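Local coordinates for protein glycoside hydrolase family 81 (Clostridium thermocellum, PDB 6FOP) that hydrolyses beta-1,3-glucans such as laminarin as a family 81 glycoside hydrolase, probably as part of the cellulosome, at residues H416-A427 / V447-A455. Numbering follows the deposited sequence. Where two conformers were deposited one is given.
Sequences HHFHYGYFLHAA and VELLIKDIA
His416 donates a hydrogen bond from ND1 to OD2 of Asp453 over 2.7 Å. OD2 lies in the imidazole plane and receives the proton on its syn side, at an N-H...O angle of 163°, with the carboxylate turned moderately against the ring. Asp453 carries its CG anti to the backbone N (chi1 -178°), which swings the carboxylate across to the histidine. The same OD2 sits at the edge of the Tyr420 ring, 3.4 Å from CE2, and the phenol oxygen of Tyr420, hydrogen-bonded to Leu400 O, lies over one face of the imidazole.

One turn toward the N-terminus of helix 440-455, Leu450 CG lies over a face of the Tyr420 ring, 4.1 Å from Tyr420 CD2, and Leu450 CD2 reaches Phe423 CB. Ile454 fits as a knob among His416, His417, Tyr420 and Leu424. With CG1 between the backbone N and the carbonyl carbon (chi1 67°), its CG2 presses on His416 O at 3.6 Å, whereas CD1 meets Leu424 CD1 tip to tip at 3.9 Å. Leu424 returns the knob between Val447, Leu450, Ile451 and Ile454, its CD2 3.6 Å from Ile451 CG1. Farther along, Ala427 CB abuts Val447 CG2 at 3.7 Å.

Segments 416-427 and 447-455, whose axes come within 9.4 Å and run nearly antiparallel, lie on helices 416-433 and 440-455 of the C-terminal catalytic domain, consistent with the (alpha/alpha)6 fold of six-hairpin glycosidases. Buried polar groups at one end are well supplied: Asp453 OD1 pairs with Arg468, Thr399 and Leu400 N, and His416 NE2 with Ser409 O. Gripped through both oxygens, the carboxylate is probably kept charged; bonds at both nitrogens hold the imidazole's rotation, and since Ser409 O can only accept, both would carry protons, consistent with an imidazolium paired with the carboxylate.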
loop_
_atom_site.group_PDB
_atom_site.type_symbol
_atom_site.label_atom_id
_atom_site.label_comp_id
_atom_site.label_asym_id
_atom_site.label_seq_id
_atom_site.Cartn_x
_atom_site.Cartn_y
_atom_site.Cartn_z
ATOM N N HIS A 416 -6.785 8.968 0.734
ATOM C CA HIS A 416 -7.997 8.773 -0.059
ATOM C C HIS A 416 -8.457 7.316 -0.053
ATOM O O HIS A 416 -9.662 7.043 -0.145
ATOM C CB HIS A 416 -7.843 9.263 -1.497
ATOM C CG HIS A 416 -7.837 10.755 -1.619
ATOM N ND1 HIS A 416 -8.020 11.399 -2.823
ATOM C CD2 HIS A 416 -7.656 11.728 -0.699
ATOM C CE1 HIS A 416 -7.985 12.709 -2.632
ATOM N NE2 HIS A 416 -7.756 12.934 -1.352
ATOM N N HIS A 417 -7.514 6.387 -0.040
ATOM C CA HIS A 417 -7.875 4.966 0.026
ATOM C C HIS A 417 -8.651 4.631 1.306
ATOM O O HIS A 417 -9.652 3.899 1.242
ATOM C CB HIS A 417 -6.653 4.045 -0.217
ATOM C CG HIS A 417 -5.543 4.167 0.794
ATOM N ND1 HIS A 417 -5.264 5.320 1.488
ATOM C CD2 HIS A 417 -4.640 3.257 1.206
ATOM C CE1 HIS A 417 -4.230 5.110 2.284
ATOM N NE2 HIS A 417 -3.833 3.864 2.130
ATOM N N PHE A 418 -8.224 5.195 2.445
ATOM C CA PHE A 418 -8.922 4.944 3.707
ATOM C C PHE A 418 -10.350 5.490 3.613
ATOM O O PHE A 418 -11.313 4.819 4.029
ATOM C CB PHE A 418 -8.239 5.659 4.870
ATOM C CG PHE A 418 -6.806 5.240 5.140
ATOM C CD1 PHE A 418 -6.304 4.008 4.772
ATOM C CD2 PHE A 418 -5.994 6.096 5.869
ATOM C CE1 PHE A 418 -5.019 3.635 5.140
ATOM C CE2 PHE A 418 -4.706 5.744 6.193
ATOM C CZ PHE A 418 -4.228 4.507 5.831
ATOM N N HIS A 419 -10.504 6.724 3.148
ATOM C CA HIS A 419 -11.827 7.333 3.127
ATOM C C HIS A 419 -12.720 6.616 2.128
ATOM O O HIS A 419 -13.862 6.229 2.429
ATOM C CB HIS A 419 -11.784 8.794 2.699
ATOM C CG HIS A 419 -11.168 9.761 3.651
ATOM N ND1 HIS A 419 -10.010 9.564 4.367
ATOM C CD2 HIS A 419 -11.545 11.032 3.905
ATOM C CE1 HIS A 419 -9.717 10.676 5.027
ATOM N NE2 HIS A 419 -10.630 11.574 4.759
ATOM N N TYR A 420 -12.235 6.492 0.901
ATOM C CA TYR A 420 -13.087 6.022 -0.177
ATOM C C TYR A 420 -13.346 4.519 -0.110
ATOM O O TYR A 420 -14.334 4.057 -0.653
ATOM C CB TYR A 420 -12.528 6.426 -1.525
ATOM C CG TYR A 420 -12.382 7.919 -1.753
ATOM C CD1 TYR A 420 -12.882 8.859 -0.887
ATOM C CD2 TYR A 420 -11.666 8.380 -2.859
ATOM C CE1 TYR A 420 -12.710 10.211 -1.093
ATOM C CE2 TYR A 420 -11.476 9.711 -3.069
ATOM C CZ TYR A 420 -11.976 10.637 -2.184
ATOM O OH TYR A 420 -11.799 11.976 -2.357
ATOM N N GLY A 421 -12.491 3.754 0.546
ATOM C CA GLY A 421 -12.724 2.328 0.705
ATOM C C GLY A 421 -14.081 2.031 1.344
ATOM O O GLY A 421 -14.750 1.083 0.954
ATOM N N TYR A 422 -14.469 2.853 2.325
ATOM C CA TYR A 422 -15.769 2.687 2.962
ATOM C C TYR A 422 -16.922 2.964 1.993
ATOM O O TYR A 422 -17.939 2.252 2.005
ATOM C CB TYR A 422 -15.886 3.601 4.173
ATOM C CG TYR A 422 -15.013 3.224 5.342
ATOM C CD1 TYR A 422 -15.276 2.096 6.110
ATOM C CD2 TYR A 422 -13.926 4.022 5.733
ATOM C CE1 TYR A 422 -14.494 1.772 7.201
ATOM C CE2 TYR A 422 -13.135 3.692 6.839
ATOM C CZ TYR A 422 -13.410 2.554 7.568
ATOM O OH TYR A 422 -12.645 2.203 8.656
ATOM N N PHE A 423 -16.791 4.006 1.172
ATOM C CA PHE A 423 -17.809 4.323 0.158
ATOM C C PHE A 423 -17.925 3.174 -0.849
ATOM O O PHE A 423 -19.031 2.773 -1.240
ATOM C CB PHE A 423 -17.470 5.626 -0.610
ATOM C CG PHE A 423 -17.716 6.898 0.151
ATOM C CD1 PHE A 423 -16.933 7.256 1.247
ATOM C CD2 PHE A 423 -18.716 7.770 -0.243
ATOM C CE1 PHE A 423 -17.168 8.430 1.947
ATOM C CE2 PHE A 423 -18.952 8.951 0.441
ATOM C CZ PHE A 423 -18.189 9.276 1.564
ATOM N N LEU A 424 -16.776 2.628 -1.251
ATOM C CA LEU A 424 -16.743 1.529 -2.187
ATOM C C LEU A 424 -17.353 0.265 -1.606
ATOM O O LEU A 424 -18.018 -0.487 -2.313
ATOM C CB LEU A 424 -15.305 1.276 -2.657
ATOM C CG LEU A 424 -14.679 2.416 -3.469
ATOM C CD1 LEU A 424 -13.211 2.078 -3.729
ATOM C CD2 LEU A 424 -15.441 2.681 -4.751
ATOM N N HIS A 425 -17.133 0.033 -0.314
ATOM C CA HIS A 425 -17.724 -1.124 0.345
ATOM C C HIS A 425 -19.272 -1.043 0.274
ATOM O O HIS A 425 -19.942 -1.997 -0.128
ATOM C CB HIS A 425 -17.219 -1.315 1.759
ATOM C CG HIS A 425 -17.663 -2.602 2.367
ATOM N ND1 HIS A 425 -17.561 -2.853 3.709
ATOM C CD2 HIS A 425 -18.187 -3.728 1.814
ATOM C CE1 HIS A 425 -18.013 -4.071 3.961
ATOM N NE2 HIS A 425 -18.419 -4.613 2.837
ATOM N N ALA A 426 -19.801 0.122 0.629
ATOM C CA ALA A 426 -21.245 0.314 0.586
ATOM C C ALA A 426 -21.762 0.152 -0.827
ATOM O O ALA A 426 -22.795 -0.485 -1.046
ATOM C CB ALA A 426 -21.620 1.661 1.155
ATOM N N ALA A 427 -21.071 0.725 -1.800
ATOM C CA ALA A 427 -21.495 0.598 -3.197
ATOM C C ALA A 427 -21.491 -0.847 -3.653
ATOM O O ALA A 427 -22.384 -1.272 -4.376
ATOM C CB ALA A 427 -20.603 1.418 -4.088
ATOM N N VAL A 447 -18.959 5.561 -8.917
ATOM C CA VAL A 447 -18.226 4.579 -8.128
ATOM C C VAL A 447 -16.852 4.321 -8.745
ATOM O O VAL A 447 -15.810 4.297 -8.057
ATOM C CB VAL A 447 -19.007 3.260 -7.977
ATOM C CG1 VAL A 447 -18.165 2.172 -7.308
ATOM C CG2 VAL A 447 -20.288 3.485 -7.171
ATOM N N GLU A 448 -16.834 4.166 -10.063
ATOM C CA GLU A 448 -15.580 3.806 -10.711
ATOM C C GLU A 448 -14.604 4.984 -10.730
ATOM O O GLU A 448 -13.403 4.757 -10.725
ATOM C CB GLU A 448 -15.850 3.109 -12.059
ATOM C CG GLU A 448 -16.415 1.720 -11.765
ATOM C CD GLU A 448 -16.951 0.939 -12.939
ATOM O OE1 GLU A 448 -16.803 1.349 -14.122
ATOM O OE2 GLU A 448 -17.529 -0.111 -12.646
ATOM N N LEU A 449 -15.102 6.222 -10.662
ATOM C CA LEU A 449 -14.203 7.374 -10.495
ATOM C C LEU A 449 -13.495 7.376 -9.120
ATOM O O LEU A 449 -12.315 7.726 -9.019
ATOM C CB LEU A 449 -14.920 8.697 -10.744
ATOM C CG LEU A 449 -15.310 9.057 -12.180
ATOM C CD1 LEU A 449 -15.812 10.492 -12.184
ATOM C CD2 LEU A 449 -14.154 8.981 -13.138
ATOM N N LEU A 450 -14.194 6.952 -8.057
ATOM C CA LEU A 450 -13.538 6.794 -6.740
ATOM C C LEU A 450 -12.474 5.711 -6.819
ATOM O O LEU A 450 -11.378 5.877 -6.263
ATOM C CB LEU A 450 -14.529 6.463 -5.598
ATOM C CG LEU A 450 -15.171 7.658 -4.922
ATOM C CD1 LEU A 450 -16.037 8.479 -5.833
ATOM C CD2 LEU A 450 -15.961 7.193 -3.694
ATOM N N ILE A 451 -12.777 4.605 -7.501
ATOM C CA ILE A 451 -11.778 3.555 -7.692
ATOM C C ILE A 451 -10.548 4.121 -8.430
ATOM O O ILE A 451 -9.408 3.882 -8.010
ATOM C CB ILE A 451 -12.328 2.324 -8.447
ATOM C CG1 ILE A 451 -13.512 1.714 -7.668
ATOM C CG2 ILE A 451 -11.209 1.288 -8.674
ATOM C CD1 ILE A 451 -14.176 0.550 -8.366
ATOM N N LYS A 452 -10.787 4.884 -9.492
ATOM C CA LYS A 452 -9.697 5.460 -10.267
ATOM C C LYS A 452 -8.914 6.478 -9.477
ATOM O O LYS A 452 -7.688 6.580 -9.659
ATOM C CB LYS A 452 -10.165 6.050 -11.612
ATOM C CG LYS A 452 -10.557 5.004 -12.613
ATOM C CD LYS A 452 -11.127 5.633 -13.875
ATOM C CE LYS A 452 -11.171 4.642 -15.021
ATOM N NZ LYS A 452 -9.834 4.458 -15.626
ATOM N N ASP A 453 -9.544 7.257 -8.603
ATOM C CA ASP A 453 -8.760 8.178 -7.819
ATOM C C ASP A 453 -7.720 7.446 -6.958
ATOM O O ASP A 453 -6.584 7.903 -6.864
ATOM C CB ASP A 453 -9.627 9.069 -6.926
ATOM C CG ASP A 453 -8.794 10.065 -6.139
ATOM O OD1 ASP A 453 -8.270 11.040 -6.758
ATOM O OD2 ASP A 453 -8.638 9.856 -4.920
ATOM N N ILE A 454 -8.093 6.314 -6.337
ATOM C CA ILE A 454 -7.188 5.645 -5.408
ATOM C C ILE A 454 -6.357 4.533 -6.021
ATOM O O ILE A 454 -5.298 4.209 -5.485
ATOM C CB ILE A 454 -7.928 5.112 -4.174
ATOM C CG1 ILE A 454 -8.908 3.958 -4.505
ATOM C CG2 ILE A 454 -8.618 6.285 -3.471
ATOM C CD1 ILE A 454 -9.566 3.351 -3.271
ATOM N N ALA A 455 -6.798 4.003 -7.157
ATOM C CA ALA A 455 -6.287 2.751 -7.720
ATOM C C ALA A 455 -6.564 2.653 -9.230
ATOM O O ALA A 455 -6.952 1.617 -9.725
ATOM C CB ALA A 455 -6.852 1.557 -6.972
#